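Local coordinates for putative methyl-accepting chemotaxis signal transduction protein (Campylobacter jejuni, PDB 6W3T) that is a putative chemoreceptor that probably senses amino-acid-like ligands through an extracellular dCache-type sensor region and signals to the chemotaxis machinery, at residues N77-Y82 / L136-I141. Residues are numbered along the deposited sequence; the frame is centred on the assembly and turned at random.
With NVA (norvaline), chain C.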
ATOM      1  N   ASN A  77      -3.437 -14.889   3.394  1.00 16.48           N
ATOM      2  CA  ASN A  77      -2.062 -15.181   3.013  1.00 18.76           C
ATOM      3  C   ASN A  77      -1.144 -14.007   3.363  1.00 23.74           C
ATOM      4  O   ASN A  77      -0.403 -13.487   2.526  1.00 17.99           O
ATOM      5  CB  ASN A  77      -1.959 -15.543   1.525  1.00 19.02           C
ATOM      6  CG  ASN A  77      -0.588 -16.072   1.158  1.00 26.61           C
ATOM      7  OD1 ASN A  77       0.082 -16.698   1.979  1.00 29.26           O
ATOM      8  ND2 ASN A  77      -0.151 -15.797  -0.067  1.00 34.85           N
ATOM      9  N   ALA A  78      -1.222 -13.563   4.614  1.00 17.56           N
ATOM     10  CA  ALA A  78      -0.307 -12.530   5.059  1.00 17.76           C
ATOM     11  C   ALA A  78       1.072 -13.135   5.323  1.00  9.46           C
ATOM     12  O   ALA A  78       1.234 -14.347   5.490  1.00 16.83           O
ATOM     13  CB  ALA A  78      -0.841 -11.828   6.315  1.00 11.03           C
ATOM     14  N   LEU A  79       2.075 -12.272   5.365  1.00 10.11           N
ATOM     15  CA  LEU A  79       3.410 -12.751   5.700  1.00 16.40           C
ATOM     16  C   LEU A  79       3.564 -12.934   7.211  1.00 16.62           C
ATOM     17  O   LEU A  79       4.036 -13.980   7.674  1.00 19.61           O
ATOM     18  CB  LEU A  79       4.454 -11.780   5.160  1.00  9.23           C
ATOM     19  CG  LEU A  79       5.882 -12.323   5.122  1.00 28.16           C
ATOM     20  CD1 LEU A  79       6.003 -13.433   4.068  1.00 25.29           C
ATOM     21  CD2 LEU A  79       6.882 -11.213   4.854  1.00 22.52           C
ATOM     22  N   ASN A  80       3.185 -11.919   7.987  1.00 14.03           N
ATOM     23  CA  ASN A  80       3.212 -11.943   9.448  1.00 15.76           C
ATOM     24  C   ASN A  80       1.949 -11.297   9.983  1.00 10.34           C
ATOM     25  O   ASN A  80       1.470 -10.307   9.420  1.00 12.57           O
ATOM     26  CB  ASN A  80       4.385 -11.165  10.048  1.00 11.36           C
ATOM     27  CG  ASN A  80       5.711 -11.629   9.553  1.00 22.26           C
ATOM     28  OD1 ASN A  80       6.122 -12.761   9.821  1.00 16.91           O
ATOM     29  ND2 ASN A  80       6.426 -10.740   8.855  1.00 15.75           N
ATOM     30  N   VAL A  81       1.443 -11.836  11.092  1.00 13.07           N
ATOM     31  CA  VAL A  81       0.376 -11.208  11.864  1.00 14.89           C
ATOM     32  C   VAL A  81       0.738 -11.333  13.341  1.00 14.56           C
ATOM     33  O   VAL A  81       1.110 -12.416  13.804  1.00 13.37           O
ATOM     34  CB  VAL A  81      -1.003 -11.847  11.600  1.00 11.02           C
ATOM     35  CG1 VAL A  81      -2.079 -11.164  12.476  1.00 10.07           C
ATOM     36  CG2 VAL A  81      -1.367 -11.805  10.113  1.00  8.61           C
ATOM     37  N   TYR A  82       0.619 -10.238  14.085  1.00 11.54           N
ATOM     38  CA  TYR A  82       1.210 -10.241  15.416  1.00 13.48           C
ATOM     39  C   TYR A  82       0.510  -9.237  16.323  1.00 16.74           C
ATOM     40  O   TYR A  82      -0.195  -8.335  15.867  1.00 16.25           O
ATOM     41  CB  TYR A  82       2.719  -9.952  15.350  1.00  7.00           C
ATOM     42  CG  TYR A  82       3.116  -8.860  14.380  1.00 15.65           C
ATOM     43  CD1 TYR A  82       3.291  -9.133  13.019  1.00 15.69           C
ATOM     44  CD2 TYR A  82       3.316  -7.557  14.820  1.00 12.27           C
ATOM     45  CE1 TYR A  82       3.658  -8.126  12.126  1.00 11.23           C
ATOM     46  CE2 TYR A  82       3.681  -6.552  13.946  1.00 10.74           C
ATOM     47  CZ  TYR A  82       3.847  -6.841  12.601  1.00 15.05           C
ATOM     48  OH  TYR A  82       4.202  -5.834  11.746  1.00 10.30           O
ATOM     49  N   LEU A 136      11.042 -12.056   8.306  1.00 23.00           N
ATOM     50  CA  LEU A 136      11.275 -12.903   7.145  1.00 22.66           C
ATOM     51  C   LEU A 136      12.063 -12.227   6.030  1.00 27.77           C
ATOM     52  O   LEU A 136      12.252 -12.839   4.972  1.00 26.77           O
ATOM     53  CB  LEU A 136       9.942 -13.427   6.600  1.00 19.65           C
ATOM     54  CG  LEU A 136       9.219 -14.345   7.593  1.00 26.99           C
ATOM     55  CD1 LEU A 136       7.821 -14.663   7.091  1.00 20.76           C
ATOM     56  CD2 LEU A 136      10.003 -15.625   7.826  1.00 24.61           C
ATOM     57  N   LYS A 137      12.547 -11.003   6.241  1.00 26.13           N
ATOM     58  CA  LYS A 137      13.438 -10.330   5.298  1.00 30.82           C
ATOM     59  C   LYS A 137      12.792 -10.214   3.915  1.00 29.49           C
ATOM     60  O   LYS A 137      13.404 -10.515   2.890  1.00 26.28           O
ATOM     61  CB  LYS A 137      14.792 -11.046   5.208  1.00 31.90           C
ATOM     62  CG  LYS A 137      15.314 -11.637   6.513  1.00 30.39           C
ATOM     63  CD  LYS A 137      15.769 -10.569   7.476  1.00 32.67           C
ATOM     64  CE  LYS A 137      16.492 -11.197   8.668  1.00 41.77           C
ATOM     65  NZ  LYS A 137      16.637 -10.226   9.797  1.00 31.09           N
ATOM     66  N   GLN A 138      11.528  -9.802   3.898  1.00 23.02           N
ATOM     67  CA  GLN A 138      10.842  -9.427   2.670  1.00 20.68           C
ATOM     68  C   GLN A 138      10.277  -8.028   2.846  1.00 19.90           C
ATOM     69  O   GLN A 138       9.999  -7.593   3.973  1.00 22.82           O
ATOM     70  CB  GLN A 138       9.735 -10.413   2.326  1.00 15.89           C
ATOM     71  CG  GLN A 138      10.224 -11.847   2.244  1.00 19.85           C
ATOM     72  CD  GLN A 138       9.131 -12.820   1.886  1.00 29.61           C
ATOM     73  OE1 GLN A 138       8.161 -12.464   1.217  1.00 33.84           O
ATOM     74  NE2 GLN A 138       9.277 -14.060   2.330  1.00 31.09           N
ATOM     75  N   TYR A 139      10.141  -7.308   1.736  1.00 14.04           N
ATOM     76  CA  TYR A 139       9.551  -5.978   1.803  1.00 14.72           C
ATOM     77  C   TYR A 139       8.053  -6.102   2.044  1.00 17.34           C
ATOM     78  O   TYR A 139       7.375  -6.929   1.420  1.00 20.25           O
ATOM     79  CB  TYR A 139       9.846  -5.185   0.520  1.00 19.52           C
ATOM     80  CG  TYR A 139      11.276  -4.726   0.485  1.00 18.07           C
ATOM     81  CD1 TYR A 139      11.665  -3.567   1.136  1.00 22.97           C
ATOM     82  CD2 TYR A 139      12.255  -5.494  -0.140  1.00 27.13           C
ATOM     83  CE1 TYR A 139      12.991  -3.161   1.136  1.00 27.45           C
ATOM     84  CE2 TYR A 139      13.583  -5.096  -0.145  1.00 29.95           C
ATOM     85  CZ  TYR A 139      13.942  -3.925   0.490  1.00 27.30           C
ATOM     86  OH  TYR A 139      15.254  -3.524   0.495  1.00 33.03           O
ATOM     87  N   VAL A 140       7.534  -5.304   2.980  1.00 21.97           N
ATOM     88  CA  VAL A 140       6.141  -5.414   3.395  1.00 13.74           C
ATOM     89  C   VAL A 140       5.541  -4.032   3.590  1.00 14.76           C
ATOM     90  O   VAL A 140       6.236  -3.041   3.835  1.00 18.82           O
ATOM     91  CB  VAL A 140       5.962  -6.223   4.703  1.00 13.66           C
ATOM     92  CG1 VAL A 140       6.638  -7.568   4.615  1.00 10.88           C
ATOM     93  CG2 VAL A 140       6.485  -5.439   5.876  1.00 16.55           C
ATOM     94  N   ILE A 141       4.220  -3.991   3.506  1.00 11.56           N
ATOM     95  CA  ILE A 141       3.426  -2.878   3.991  1.00  9.93           C
ATOM     96  C   ILE A 141       2.728  -3.366   5.257  1.00  9.63           C
ATOM     97  O   ILE A 141       2.092  -4.430   5.255  1.00 14.98           O
ATOM     98  CB  ILE A 141       2.426  -2.397   2.925  1.00 15.99           C
ATOM     99  CG1 ILE A 141       3.182  -1.918   1.675  1.00 11.93           C
ATOM    100  CG2 ILE A 141       1.542  -1.282   3.474  1.00 14.43           C
ATOM    101  CD1 ILE A 141       2.268  -1.614   0.471  1.00 12.83           C
TER
HETATM  102  N   NVA C 301       7.465  -6.575  10.101  1.00 12.78           N
HETATM  103  CA  NVA C 301       7.561  -6.225  11.517  1.00 13.19           C
HETATM  104  CB  NVA C 301       7.477  -7.438  12.455  1.00 18.40           C
HETATM  105  CG  NVA C 301       7.239  -7.183  13.941  1.00 16.15           C
HETATM  106  CD  NVA C 301       7.015  -8.529  14.582  1.00  7.96           C
HETATM  107  C   NVA C 301       8.910  -5.570  11.736  1.00 21.40           C
HETATM  108  O   NVA C 301       9.901  -5.628  10.994  1.00 19.96           O
HETATM  109  OXT NVA C 301       9.011  -4.849  12.891  1.00 19.63           O
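In the ligand-binding PDC module, Leu79, just ahead of strand 80-84, meets Leu136 and Gln138 in the loop leading into strand 139-149, and Val140 within it, beside bound norvaline. Leu79 and Leu136 run antiparallel past one another, CG of Leu79 lying 3.6 Å from CD1 of Leu136. With its CG trans to the backbone N (chi1 -165°), Leu79 splits its two methyls between partners: CD2 lies 3.7 Å from CG1 of Val140, the two side chains roughly perpendicular, while CD1 lies 3.7 Å from OE1 of Gln138, whose chain, extended beyond CG, carries its amide across the methyl at a slant. CD1 of Leu136 also sits 3.7 Å from OD1 of Asn80, a buried oxygen for which the model offers no hydrogen-bond partner. The other end of that amide is held by two hydrogen bonds, ND2 donating to Asp133 and Asp160, whose carboxylates also bind norvaline. Two residues on, Tyr82 lays a ring face under the ligand's side chain; norvaline CD stands 3.7 Å off the plane of the ring, above its middle. The OH of Tyr82, 3.4 Å from norvaline CA, is hydrogen-bonded to Asp160, and Trp115 meets the ring edge-to-face. Apolar packing where the two strands begin thus adjoins a pocket of acidic residues and an aromatic face, consistent with the amino-acid-binding site of a Cache (PDC) sensor domain.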